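Core protein VP7 (Bluetongue virus, PDB 1BVP) forms homotrimers that build the surface of the viral core, 260 of them on an inner VP3 scaffold, and takes part in host-cell receptor binding. Local coordinates at residues A[277-280]-A[281-285]; A[267-271]-A[272-276]; A[224-227]-A[228-231]; A[135-138]-A[139-142]. All blocks are in the same frame, centred on the assembly; numbering follows the deposited sequence.

Interaction 1: residues A[277-280]-A[281-285]; sequences TWHG and LRTAI
In the regular alpha-helix 276-286, Trp278 and His279 of one turn meet Leu281, Arg282 and Thr283 of the next, spaced three or four residues apart. The backbone carries the usual i to i+4 bonds, for example Arg282 N to Trp278 O at 2.7 Å. His279 O accepts twice: from Thr283 N at 3.0 Å and from the hydroxyl Thr283 OG1 at 2.7 Å, the two donors arriving from opposite faces of the carbonyl plane. A threonine suits this place because OG1, set beside its own backbone N (chi1 -58°), hangs back over the preceding turn.

On the buried side, Arg282 CB sits over a face of the Trp278 indole, 4.3 Å from the centroid of the five-membered ring, a CH-pi contact. Leu281 CD1 approaches CZ3 of the same indole at 3.9 Å, while Leu313 and Ala317 of helix 304-323 also pack on Trp278. The arginine chain is long enough to bend at chi2 and chi3 and still bring its guanidinium back to His279, its plane turned 75° from the imidazole. NE and NH2 also bind Val270 O and Ser272 O, which fixes the rotation of the group. NH2 donates to ND1 of His279 at 2.8 Å, so that ND1 acts as the acceptor, lying in the guanidinium plane while NH2 stands 17° out of the imidazole plane.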
# COMPACT_ATOMS: atom_id res chain seq x y z
N THR A 277 21.75 -14.03 14.36
CA THR A 277 22.09 -12.96 15.28
C THR A 277 21.05 -11.84 15.18
O THR A 277 20.50 -11.39 16.20
CB THR A 277 23.53 -12.48 15.00
OG1 THR A 277 24.43 -13.58 15.20
CG2 THR A 277 23.91 -11.35 15.95
N TRP A 278 20.72 -11.44 13.96
CA TRP A 278 19.74 -10.38 13.82
C TRP A 278 18.41 -10.85 14.39
O TRP A 278 17.69 -10.13 15.10
CB TRP A 278 19.58 -10.02 12.36
CG TRP A 278 18.43 -9.12 12.19
CD1 TRP A 278 17.21 -9.42 11.65
CD2 TRP A 278 18.35 -7.79 12.67
NE1 TRP A 278 16.36 -8.35 11.79
CE2 TRP A 278 17.03 -7.34 12.42
CE3 TRP A 278 19.26 -6.93 13.30
CZ2 TRP A 278 16.60 -6.06 12.78
CZ3 TRP A 278 18.83 -5.66 13.67
CH2 TRP A 278 17.51 -5.23 13.40
N HIS A 279 18.06 -12.08 14.03
CA HIS A 279 16.84 -12.67 14.49
C HIS A 279 16.81 -12.67 16.03
O HIS A 279 15.83 -12.21 16.66
CB HIS A 279 16.74 -14.06 13.88
CG HIS A 279 15.42 -14.71 14.13
ND1 HIS A 279 14.23 -14.16 13.69
CD2 HIS A 279 15.09 -15.79 14.87
CE1 HIS A 279 13.23 -14.87 14.17
NE2 HIS A 279 13.72 -15.86 14.89
N GLY A 280 17.90 -13.11 16.65
CA GLY A 280 17.98 -13.11 18.11
C GLY A 280 17.92 -11.71 18.73
O GLY A 280 17.20 -11.48 19.71
N LEU A 281 18.68 -10.79 18.15
CA LEU A 281 18.75 -9.40 18.62
C LEU A 281 17.40 -8.71 18.50
O LEU A 281 16.93 -8.05 19.44
CB LEU A 281 19.76 -8.65 17.75
CG LEU A 281 20.67 -7.49 18.19
CD1 LEU A 281 20.62 -6.44 17.09
CD2 LEU A 281 20.30 -6.89 19.50
N ARG A 282 16.79 -8.82 17.32
CA ARG A 282 15.48 -8.21 17.07
C ARG A 282 14.47 -8.75 18.08
O ARG A 282 13.74 -7.99 18.73
CB ARG A 282 15.00 -8.47 15.65
CG ARG A 282 13.66 -7.77 15.40
CD ARG A 282 12.58 -8.76 15.02
NE ARG A 282 12.94 -9.57 13.86
CZ ARG A 282 13.18 -10.89 13.90
NH1 ARG A 282 13.08 -11.54 15.06
NH2 ARG A 282 13.58 -11.53 12.81
N THR A 283 14.42 -10.07 18.21
CA THR A 283 13.53 -10.68 19.19
C THR A 283 13.76 -10.11 20.60
O THR A 283 12.81 -9.69 21.28
CB THR A 283 13.76 -12.16 19.26
OG1 THR A 283 13.55 -12.71 17.96
CG2 THR A 283 12.86 -12.77 20.26
N ALA A 284 15.02 -10.07 21.04
CA ALA A 284 15.36 -9.54 22.36
C ALA A 284 14.93 -8.09 22.55
O ALA A 284 14.45 -7.72 23.62
CB ALA A 284 16.84 -9.67 22.63
N ILE A 285 15.12 -7.25 21.54
CA ILE A 285 14.72 -5.86 21.65
C ILE A 285 13.19 -5.76 21.69
O ILE A 285 12.64 -5.05 22.52
CB ILE A 285 15.29 -5.02 20.47
CG1 ILE A 285 16.82 -5.04 20.49
CG2 ILE A 285 14.78 -3.60 20.51
CD1 ILE A 285 17.44 -4.54 19.22

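Interaction 2: residues A[267-271]-A[272-276]; sequences IFNVY and SFRDH
Past the last turn of helix 263-271 the backbone opens out, with Ser272 extended (psi 155°), and Ser272 N makes only a weak bond to Asn269 O at 3.4 Å. The serine hydroxyl adds a bond of its own: OG donates to Phe268 O at 2.9 Å, approaching 31° out of the carbonyl plane. With chi1 at -70° the hydroxyl lies beside its own backbone N and faces back along the helix, where it also rests over one face of the Phe268 ring, 3.8 Å from CZ. A small hydroxyl-bearing residue suits a buried helix end of this kind, since it satisfies a carbonyl without needing room.

Arg274 reaches back to the same end. Its chain is extended from CG to NE, and NH1 makes a weak bond, 3.0 Å long, to Asn269 O, which lies in the guanidinium plane. The stronger hold is elsewhere: NE donates to Thr321 OG1 of helix 304-323, and the guanidinium lies against Trp278 in a cation-pi contact. Thr118 of a neighbouring subunit binds the backbone N of Arg274, so this loop is part of the trimer interface.

Asp275 then starts the next helix as its N-cap, OD1 accepting from Trp278 N. Helix end, short, largely buried loop and N-cap together form a tight helix-loop-helix connection within the helical part of VP7.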
# COMPACT_ATOMS: atom_id res chain seq x y z
N ILE A 267 8.00 -2.47 8.67
CA ILE A 267 7.65 -3.63 9.48
C ILE A 267 8.26 -4.88 8.84
O ILE A 267 8.89 -5.70 9.53
CB ILE A 267 6.12 -3.79 9.58
CG1 ILE A 267 5.59 -2.75 10.56
CG2 ILE A 267 5.78 -5.19 10.12
CD1 ILE A 267 4.16 -2.53 10.51
N PHE A 268 8.11 -5.03 7.53
CA PHE A 268 8.68 -6.19 6.84
C PHE A 268 10.19 -6.30 7.04
O PHE A 268 10.73 -7.39 7.23
CB PHE A 268 8.38 -6.14 5.34
CG PHE A 268 9.04 -7.24 4.57
CD1 PHE A 268 8.64 -8.56 4.73
CD2 PHE A 268 10.11 -6.98 3.71
CE1 PHE A 268 9.29 -9.60 4.04
CE2 PHE A 268 10.77 -8.00 3.03
CZ PHE A 268 10.36 -9.32 3.20
N ASN A 269 10.87 -5.17 6.92
CA ASN A 269 12.31 -5.11 7.09
C ASN A 269 12.71 -5.57 8.49
O ASN A 269 13.65 -6.33 8.62
CB ASN A 269 12.79 -3.68 6.84
CG ASN A 269 14.32 -3.59 6.77
OD1 ASN A 269 14.93 -2.66 7.31
ND2 ASN A 269 14.95 -4.57 6.12
N VAL A 270 12.03 -5.07 9.51
CA VAL A 270 12.30 -5.43 10.92
C VAL A 270 12.12 -6.93 11.19
O VAL A 270 12.92 -7.54 11.90
CB VAL A 270 11.33 -4.71 11.87
CG1 VAL A 270 11.42 -5.29 13.27
CG2 VAL A 270 11.56 -3.19 11.84
N TYR A 271 11.06 -7.52 10.66
CA TYR A 271 10.80 -8.94 10.91
C TYR A 271 11.49 -9.92 10.01
O TYR A 271 11.34 -11.12 10.17
CB TYR A 271 9.30 -9.21 11.00
CG TYR A 271 8.65 -8.60 12.23
CD1 TYR A 271 8.78 -9.19 13.47
CD2 TYR A 271 7.93 -7.40 12.14
CE1 TYR A 271 8.22 -8.61 14.63
CE2 TYR A 271 7.36 -6.81 13.30
CZ TYR A 271 7.51 -7.43 14.53
OH TYR A 271 6.95 -6.87 15.66
N SER A 272 12.27 -9.44 9.05
CA SER A 272 13.03 -10.35 8.20
C SER A 272 14.07 -11.04 9.06
O SER A 272 14.55 -10.52 10.09
CB SER A 272 13.71 -9.62 7.07
OG SER A 272 12.71 -9.20 6.18
N PHE A 273 14.44 -12.21 8.58
CA PHE A 273 15.37 -13.05 9.29
C PHE A 273 16.81 -12.54 9.33
O PHE A 273 17.35 -12.36 10.43
CB PHE A 273 15.30 -14.45 8.67
CG PHE A 273 16.22 -15.45 9.30
CD1 PHE A 273 16.10 -15.76 10.67
CD2 PHE A 273 17.22 -16.07 8.54
CE1 PHE A 273 16.96 -16.69 11.28
CE2 PHE A 273 18.09 -17.00 9.13
CZ PHE A 273 17.96 -17.31 10.51
N ARG A 274 17.39 -12.35 8.14
CA ARG A 274 18.80 -11.92 7.94
C ARG A 274 19.73 -13.09 8.32
O ARG A 274 20.29 -13.77 7.46
CB ARG A 274 19.10 -10.63 8.72
CG ARG A 274 18.67 -9.44 7.91
CD ARG A 274 18.67 -8.17 8.67
NE ARG A 274 18.72 -7.04 7.75
CZ ARG A 274 17.65 -6.38 7.32
NH1 ARG A 274 16.46 -6.74 7.77
NH2 ARG A 274 17.79 -5.44 6.38
N ASP A 275 19.82 -13.35 9.62
CA ASP A 275 20.60 -14.46 10.12
C ASP A 275 20.20 -14.64 11.58
O ASP A 275 19.41 -13.82 12.14
CB ASP A 275 22.12 -14.24 9.98
CG ASP A 275 22.63 -12.97 10.70
OD1 ASP A 275 22.22 -12.65 11.85
OD2 ASP A 275 23.48 -12.29 10.11
N HIS A 276 20.80 -15.62 12.22
CA HIS A 276 20.46 -15.90 13.61
C HIS A 276 20.72 -14.83 14.60
O HIS A 276 19.99 -14.70 15.58
CB HIS A 276 21.11 -17.19 14.08
CG HIS A 276 20.62 -18.40 13.34
ND1 HIS A 276 21.25 -18.88 12.20
CD2 HIS A 276 19.53 -19.18 13.52
CE1 HIS A 276 20.56 -19.89 11.72
NE2 HIS A 276 19.51 -20.09 12.50

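Interaction 3: residues A[224-227]-A[228-231]; sequences AWDG and QAAL
Hydrogen bonds first: Trp225, Asp226, Gln228 and Ala229 tie together the loop that leads from strand 223-225 to strand 231-234. The Asp226 carboxylate accepts two backbone amides on one oxygen, OD2, from Gln228 N and from Ala229 N, each at 3.1 Å. The bond to Gln228 N makes an Asx turn. Both amides come from the same face of the carboxylate, Ala229 N on the syn side and Gln228 N from well above the plane. Asp226 CG stands between its backbone N and carbonyl carbon (chi1 51°), a rotamer that folds the short acid over the turn. Further along the loop, the indole NE1 of Trp225 donates to Ala229 O at 2.8 Å, with the oxygen close to the ring plane.

Apolar contacts come next. Leu231 CD2 lies over the six-membered ring of Trp225, 4.1 Å from its centroid and 11° off the normal, a CH-pi contact. CA of Gly227 covers the opposite face, so the indole is sandwiched by the loop it closes. Glycine suits that place because its positive phi (82°) is easy for it. Phe175, from another loop, meets the indole edge-to-face.

The chemistry implies a turn held from both ends: one carboxylate oxygen gathers two successive backbone amides, while one flat side chain provides both a donor and a buried apolar surface.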
# COMPACT_ATOMS: atom_id res chain seq x y z
N ALA A 224 -22.54 6.96 -0.19
CA ALA A 224 -21.84 7.39 1.00
C ALA A 224 -22.89 7.53 2.09
O ALA A 224 -23.71 8.45 2.08
CB ALA A 224 -21.20 8.71 0.72
N TRP A 225 -22.89 6.61 3.03
CA TRP A 225 -23.88 6.64 4.09
C TRP A 225 -23.22 6.87 5.43
O TRP A 225 -22.27 6.18 5.80
CB TRP A 225 -24.64 5.30 4.08
CG TRP A 225 -25.66 5.10 5.19
CD1 TRP A 225 -26.63 5.98 5.57
CD2 TRP A 225 -25.77 3.97 6.08
NE1 TRP A 225 -27.32 5.48 6.65
CE2 TRP A 225 -26.82 4.26 6.98
CE3 TRP A 225 -25.09 2.75 6.20
CZ2 TRP A 225 -27.20 3.36 8.00
CZ3 TRP A 225 -25.48 1.86 7.22
CH2 TRP A 225 -26.52 2.17 8.10
N ASP A 226 -23.76 7.81 6.20
CA ASP A 226 -23.23 8.14 7.52
C ASP A 226 -23.51 7.14 8.59
O ASP A 226 -23.07 7.33 9.72
CB ASP A 226 -23.76 9.47 8.00
CG ASP A 226 -25.24 9.58 7.89
OD1 ASP A 226 -25.75 9.74 6.75
OD2 ASP A 226 -25.90 9.51 8.94
N GLY A 227 -24.29 6.11 8.29
CA GLY A 227 -24.58 5.10 9.30
C GLY A 227 -25.68 5.47 10.28
O GLY A 227 -26.03 4.65 11.12
N GLN A 228 -26.21 6.69 10.18
CA GLN A 228 -27.28 7.15 11.09
C GLN A 228 -28.61 7.29 10.35
O GLN A 228 -29.64 6.79 10.82
CB GLN A 228 -26.93 8.51 11.74
CG GLN A 228 -25.76 8.52 12.71
CD GLN A 228 -25.89 7.45 13.80
OE1 GLN A 228 -26.79 7.51 14.64
NE2 GLN A 228 -24.99 6.46 13.78
N ALA A 229 -28.57 7.96 9.20
CA ALA A 229 -29.76 8.19 8.38
C ALA A 229 -30.45 6.86 8.10
O ALA A 229 -29.78 5.85 7.90
CB ALA A 229 -29.39 8.85 7.07
N ALA A 230 -31.77 6.89 8.02
CA ALA A 230 -32.55 5.67 7.77
C ALA A 230 -32.31 5.03 6.41
O ALA A 230 -32.32 5.70 5.36
CB ALA A 230 -34.01 5.93 7.98
N LEU A 231 -32.10 3.73 6.46
CA LEU A 231 -31.84 2.90 5.28
C LEU A 231 -33.15 2.17 5.08
O LEU A 231 -33.44 1.16 5.74
CB LEU A 231 -30.73 1.93 5.63
CG LEU A 231 -29.97 1.37 4.46
CD1 LEU A 231 -29.61 2.49 3.55
CD2 LEU A 231 -28.74 0.73 5.02

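Interaction 4: residues A[135-138]-A[139-142]; sequences TFQP and GRWF
Gln137, Gly139 and Phe136 bury the most surface where the chain turns after strand 134-136. Gln137 opens a type II beta turn that runs to Arg140 and is closed by a weak bond from Arg140 N to Gln137 O, 3.5 Å long. Its extended side chain crosses that of Arg140 at a slant, yet amide and guanidinium are nearly coplanar, and OE1 takes the N-H of NE at 2.8 Å almost along the C=O axis. The arginine chain, bent at chi3, sets NE against the amide and leaves NH1 to bind Gly199 O and Ser201 OG of the second subunit.

Gly139 occupies the third position of the turn, where phi is positive (75°), a conformation glycine adopts readily; Pro138 before it suits the second position, its ring holding phi near -64°. Gly139 N is bound by Gln160 OE1.

Phe136 reaches across the mouth of the turn to Phe142. Its edge meets the face of the other ring in a T-shaped pair, centroids 4.9 Å apart and planes at 71°, with CE2 of Phe136 over the centre of the Phe142 ring.

Gln137 NE2 donates to Pro138 O of the second subunit, and Pro138 O receives the equivalent bond from Gln137 of the third. The amide uses its oxygen within the turn and its nitrogen between subunits, so one side chain contributes both to the bonding inside the turn and to the trimer contact, beside Arg140.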
# COMPACT_ATOMS: atom_id res chain seq x y z
N THR A 135 -23.80 -16.60 10.08
CA THR A 135 -23.95 -16.12 8.72
C THR A 135 -25.09 -16.95 8.05
O THR A 135 -25.35 -18.10 8.43
CB THR A 135 -22.61 -16.22 7.95
OG1 THR A 135 -22.72 -15.55 6.68
CG2 THR A 135 -22.22 -17.69 7.74
N PHE A 136 -25.77 -16.36 7.07
CA PHE A 136 -26.87 -16.98 6.35
C PHE A 136 -26.53 -17.29 4.91
O PHE A 136 -25.94 -16.45 4.26
CB PHE A 136 -28.06 -16.03 6.35
CG PHE A 136 -28.73 -15.94 7.68
CD1 PHE A 136 -28.05 -15.44 8.79
CD2 PHE A 136 -30.02 -16.43 7.86
CE1 PHE A 136 -28.64 -15.43 10.07
CE2 PHE A 136 -30.62 -16.42 9.13
CZ PHE A 136 -29.92 -15.92 10.23
N GLN A 137 -26.94 -18.46 4.39
CA GLN A 137 -26.64 -18.78 2.99
C GLN A 137 -27.04 -17.65 2.06
O GLN A 137 -28.18 -17.15 2.09
CB GLN A 137 -27.33 -20.03 2.51
CG GLN A 137 -26.99 -20.34 1.06
CD GLN A 137 -27.84 -21.44 0.45
OE1 GLN A 137 -29.01 -21.54 0.74
NE2 GLN A 137 -27.25 -22.23 -0.42
N PRO A 138 -26.09 -17.20 1.24
CA PRO A 138 -26.40 -16.11 0.32
C PRO A 138 -27.46 -16.46 -0.71
O PRO A 138 -27.43 -17.53 -1.33
CB PRO A 138 -25.04 -15.81 -0.34
CG PRO A 138 -24.26 -17.10 -0.14
CD PRO A 138 -24.65 -17.54 1.22
N GLY A 139 -28.41 -15.55 -0.88
CA GLY A 139 -29.45 -15.72 -1.87
C GLY A 139 -30.56 -16.71 -1.57
O GLY A 139 -31.17 -17.22 -2.50
N ARG A 140 -30.73 -17.06 -0.30
CA ARG A 140 -31.78 -17.96 0.11
C ARG A 140 -32.65 -17.15 1.05
O ARG A 140 -32.17 -16.46 1.95
CB ARG A 140 -31.27 -19.23 0.79
CG ARG A 140 -32.33 -19.89 1.67
CD ARG A 140 -31.92 -21.26 2.14
NE ARG A 140 -31.69 -22.12 0.99
CZ ARG A 140 -32.54 -23.03 0.52
NH1 ARG A 140 -33.71 -23.25 1.10
NH2 ARG A 140 -32.23 -23.67 -0.61
N TRP A 141 -33.94 -17.19 0.76
CA TRP A 141 -34.98 -16.49 1.48
C TRP A 141 -35.00 -16.84 2.95
O TRP A 141 -34.74 -17.99 3.36
CB TRP A 141 -36.32 -16.85 0.83
CG TRP A 141 -37.50 -16.27 1.52
CD1 TRP A 141 -38.19 -16.81 2.59
CD2 TRP A 141 -38.14 -15.02 1.22
NE1 TRP A 141 -39.21 -15.96 2.97
CE2 TRP A 141 -39.21 -14.86 2.15
CE3 TRP A 141 -37.91 -14.02 0.26
CZ2 TRP A 141 -40.04 -13.74 2.14
CZ3 TRP A 141 -38.74 -12.90 0.25
CH2 TRP A 141 -39.80 -12.78 1.20
N PHE A 142 -35.28 -15.84 3.76
CA PHE A 142 -35.38 -16.06 5.21
C PHE A 142 -36.07 -14.88 5.84
O PHE A 142 -35.63 -13.73 5.73
CB PHE A 142 -34.03 -16.32 5.84
CG PHE A 142 -34.10 -16.51 7.32
CD1 PHE A 142 -34.22 -15.41 8.16
CD2 PHE A 142 -34.06 -17.79 7.87
CE1 PHE A 142 -34.30 -15.59 9.56
CE2 PHE A 142 -34.14 -17.98 9.25
CZ PHE A 142 -34.27 -16.88 10.10

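In the fold
Along the chain the order is interaction 4, then 3, 2 and 1. Interactions 3 and 4 belong to the beta-rich domain, their centres 24 Å apart, on loops that follow strands 223-225 and 134-136. Interactions 1 and 2 lie in the helical domain with centres 9 Å apart: helix 263-271 runs through a short loop into helix 276-286, and the Arg282 side chain of interaction 1 bonds to the backbone of interaction 2. The two pairs are separated by 44 to 49 Å between centres, matching the elongated, two-domain subunit. Interactions 2 and 4 both touch a neighbouring subunit, so trimer contacts are made in the helical and the beta domains alike.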